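Local coordinates for Low molecular weight phosphotyrosine protein phosphatase (Vibrio cholerae, PDB 6U1P), which probably removes phosphate from phosphotyrosine in proteins, as a member of the low molecular weight protein tyrosine phosphatase family, at residues B[6-11]-B[85-90]. Numbering follows the deposited sequence.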
ATOM      1  N   LEU B   6     -33.704   3.370   8.248  1.00 97.02           N
ATOM      2  CA  LEU B   6     -33.142   2.230   7.539  1.00 89.92           C
ATOM      3  C   LEU B   6     -31.717   1.953   8.010  1.00 83.42           C
ATOM      4  O   LEU B   6     -30.978   2.864   8.397  1.00 83.13           O
ATOM      5  CB  LEU B   6     -33.163   2.475   6.030  1.00 88.20           C
ATOM      6  CG  LEU B   6     -33.019   1.261   5.109  1.00 89.95           C
ATOM      7  CD1 LEU B   6     -34.368   0.603   4.854  1.00 96.45           C
ATOM      8  CD2 LEU B   6     -32.361   1.667   3.800  1.00 89.30           C
ATOM      9  N   SER B   7     -31.331   0.679   7.960  1.00 73.45           N
ATOM     10  CA  SER B   7     -30.024   0.236   8.421  1.00 69.29           C
ATOM     11  C   SER B   7     -29.318  -0.504   7.291  1.00 70.23           C
ATOM     12  O   SER B   7     -29.868  -1.451   6.716  1.00 58.86           O
ATOM     13  CB  SER B   7     -30.161  -0.660   9.653  1.00 70.66           C
ATOM     14  OG  SER B   7     -28.886  -0.971  10.198  1.00 66.64           O
ATOM     15  N   VAL B   8     -28.113  -0.045   6.954  1.00 60.67           N
ATOM     16  CA  VAL B   8     -27.333  -0.586   5.849  1.00 60.31           C
ATOM     17  C   VAL B   8     -25.967  -0.987   6.390  1.00 55.63           C
ATOM     18  O   VAL B   8     -25.321  -0.206   7.096  1.00 56.72           O
ATOM     19  CB  VAL B   8     -27.202   0.448   4.708  1.00 61.74           C
ATOM     20  CG1 VAL B   8     -26.067   0.105   3.768  1.00 52.64           C
ATOM     21  CG2 VAL B   8     -28.499   0.550   3.950  1.00 64.97           C
ATOM     22  N   LEU B   9     -25.518  -2.186   6.048  1.00 56.93           N
ATOM     23  CA  LEU B   9     -24.185  -2.641   6.406  1.00 55.46           C
ATOM     24  C   LEU B   9     -23.384  -2.920   5.135  1.00 56.23           C
ATOM     25  O   LEU B   9     -23.915  -3.489   4.176  1.00 59.03           O
ATOM     26  CB  LEU B   9     -24.286  -3.876   7.290  1.00 55.78           C
ATOM     27  CG  LEU B   9     -22.977  -4.579   7.615  1.00 54.00           C
ATOM     28  CD1 LEU B   9     -22.105  -3.704   8.491  1.00 49.81           C
ATOM     29  CD2 LEU B   9     -23.289  -5.928   8.272  1.00 59.04           C
ATOM     30  N   VAL B  10     -22.116  -2.498   5.114  1.00 57.56           N
ATOM     31  CA  VAL B  10     -21.204  -2.740   3.992  1.00 57.81           C
ATOM     32  C   VAL B  10     -20.019  -3.567   4.491  1.00 56.99           C
ATOM     33  O   VAL B  10     -19.475  -3.307   5.571  1.00 52.76           O
ATOM     34  CB  VAL B  10     -20.699  -1.424   3.342  1.00 55.81           C
ATOM     35  CG1 VAL B  10     -21.789  -0.739   2.546  1.00 51.31           C
ATOM     36  CG2 VAL B  10     -20.205  -0.461   4.393  1.00 63.96           C
ATOM     37  N   VAL B  11     -19.605  -4.554   3.697  1.00 56.61           N
ATOM     38  CA  VAL B  11     -18.697  -5.593   4.163  1.00 56.97           C
ATOM     39  C   VAL B  11     -17.632  -5.852   3.113  1.00 60.61           C
ATOM     40  O   VAL B  11     -17.947  -6.084   1.940  1.00 65.34           O
ATOM     41  CB  VAL B  11     -19.451  -6.903   4.462  1.00 62.66           C
ATOM     42  CG1 VAL B  11     -18.468  -8.030   4.811  1.00 55.98           C
ATOM     43  CG2 VAL B  11     -20.474  -6.707   5.559  1.00 56.15           C
ATOM     44  N   PHE B  85     -30.321  -3.905   4.601  1.00 77.59           N
ATOM     45  CA  PHE B  85     -29.568  -4.476   3.492  1.00 75.84           C
ATOM     46  C   PHE B  85     -28.082  -4.460   3.795  1.00 72.08           C
ATOM     47  O   PHE B  85     -27.573  -3.602   4.520  1.00 75.91           O
ATOM     48  CB  PHE B  85     -29.775  -3.771   2.143  1.00 82.62           C
ATOM     49  CG  PHE B  85     -31.144  -3.206   1.942  1.00 86.83           C
ATOM     50  CD1 PHE B  85     -32.242  -4.042   1.823  1.00 89.09           C
ATOM     51  CD2 PHE B  85     -31.328  -1.844   1.816  1.00 85.06           C
ATOM     52  CE1 PHE B  85     -33.507  -3.524   1.627  1.00 91.59           C
ATOM     53  CE2 PHE B  85     -32.586  -1.321   1.608  1.00 87.73           C
ATOM     54  CZ  PHE B  85     -33.680  -2.162   1.512  1.00 89.54           C
ATOM     55  N   ILE B  86     -27.393  -5.411   3.186  1.00 69.07           N
ATOM     56  CA  ILE B  86     -26.003  -5.708   3.474  1.00 67.90           C
ATOM     57  C   ILE B  86     -25.303  -5.891   2.137  1.00 70.76           C
ATOM     58  O   ILE B  86     -25.718  -6.734   1.333  1.00 72.98           O
ATOM     59  CB  ILE B  86     -25.864  -6.960   4.354  1.00 68.42           C
ATOM     60  CG1 ILE B  86     -26.524  -6.703   5.716  1.00 64.54           C
ATOM     61  CG2 ILE B  86     -24.396  -7.358   4.490  1.00 62.77           C
ATOM     62  CD1 ILE B  86     -27.188  -7.912   6.319  1.00 67.32           C
ATOM     63  N   TYR B  87     -24.277  -5.075   1.876  1.00 60.83           N
ATOM     64  CA  TYR B  87     -23.607  -5.047   0.581  1.00 60.97           C
ATOM     65  C   TYR B  87     -22.178  -5.580   0.681  1.00 63.44           C
ATOM     66  O   TYR B  87     -21.397  -5.143   1.540  1.00 62.35           O
ATOM     67  CB  TYR B  87     -23.597  -3.629   0.001  1.00 59.62           C
ATOM     68  CG  TYR B  87     -24.973  -3.066  -0.266  1.00 65.25           C
ATOM     69  CD1 TYR B  87     -25.649  -2.342   0.714  1.00 64.67           C
ATOM     70  CD2 TYR B  87     -25.603  -3.260  -1.498  1.00 69.64           C
ATOM     71  CE1 TYR B  87     -26.916  -1.825   0.472  1.00 67.33           C
ATOM     72  CE2 TYR B  87     -26.860  -2.744  -1.750  1.00 65.40           C
ATOM     73  CZ  TYR B  87     -27.508  -2.029  -0.762  1.00 68.50           C
ATOM     74  OH  TYR B  87     -28.759  -1.525  -0.996  1.00 70.84           O
ATOM     75  N   ALA B  88     -21.842  -6.482  -0.239  1.00 63.06           N
ATOM     76  CA  ALA B  88     -20.531  -7.100  -0.359  1.00 66.96           C
ATOM     77  C   ALA B  88     -19.716  -6.430  -1.459  1.00 66.20           C
ATOM     78  O   ALA B  88     -20.251  -6.118  -2.527  1.00 67.69           O
ATOM     79  CB  ALA B  88     -20.685  -8.594  -0.668  1.00 69.81           C
ATOM     80  N   MET B  89     -18.412  -6.220  -1.188  1.00 61.59           N
ATOM     81  CA  MET B  89     -17.513  -5.533  -2.118  1.00 57.78           C
ATOM     82  C   MET B  89     -17.088  -6.401  -3.297  1.00 61.31           C
ATOM     83  O   MET B  89     -16.865  -5.886  -4.402  1.00 61.02           O
ATOM     84  CB  MET B  89     -16.267  -5.042  -1.373  1.00 57.42           C
ATOM     85  CG  MET B  89     -16.537  -3.888  -0.448  1.00 62.06           C
ATOM     86  SD  MET B  89     -17.060  -2.388  -1.309  1.00 67.81           S
ATOM     87  CE  MET B  89     -18.461  -1.953  -0.289  1.00 68.81           C
ATOM     88  N   ASP B  90     -16.947  -7.702  -3.092  1.00 61.92           N
ATOM     89  CA  ASP B  90     -16.552  -8.576  -4.179  1.00 65.55           C
ATOM     90  C   ASP B  90     -17.260  -9.899  -3.968  1.00 71.50           C
ATOM     91  O   ASP B  90     -17.907 -10.119  -2.939  1.00 71.83           O
ATOM     92  CB  ASP B  90     -15.013  -8.722  -4.271  1.00 69.01           C
ATOM     93  CG  ASP B  90     -14.383  -9.430  -3.058  1.00 69.96           C
ATOM     94  OD1 ASP B  90     -14.970 -10.400  -2.509  1.00 71.85           O
ATOM     95  OD2 ASP B  90     -13.269  -9.018  -2.665  1.00 72.63           O
TER
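Leu-9 uses both its backbone N and its backbone O to pair with strand 85-88: its N donates to Phe-85 O (2.9 Å), and its O accepts from Tyr-87 N (2.8 Å). This stagger, reaching two partners that flank Ile-86, is the signature of parallel pairing. The first rung, Phe-85 N to Ser-7 O (3.3 Å), and the last, Met-89 N to Val-11 O (3.2 Å), are longer than the middle ones, which include Val-11 N to Tyr-87 O.

On one face, CD2 of Leu-6 meets CE2 of the Phe-85 ring at 3.7 Å, the two side chains crossing at about a right angle. Val-8 CG1, anti to its backbone N (chi1 162°), reaches the edge of the Tyr-87 ring at CE1 (3.9 Å). On the other face, Ile-86 lies across from Leu-9, its CG1 against Leu-9 CB at 3.9 Å, and turns CG2 forward to Val-11 CG2. The beta-branched Val-8, Val-10, Val-11 and Ile-86 favour extended backbone, while Leu-9 adds apolar bulk.

Tyr-87 keeps its hydroxyl satisfied by Trp-152 of the second subunit. Asp-90 caps helix 91-100 through Asn-93 N and forms a salt bridge with Arg-18; the Met-89 side chain approaches Arg-18 and Cys-12, the predicted nucleophile ending strand 6-12, so the strand ends border the predicted active site. The strands are the central pair of a four-stranded parallel sheet; helix 91-100 packs on Ile-86 and Val-11, helix 18-32 on Val-10 and Met-89.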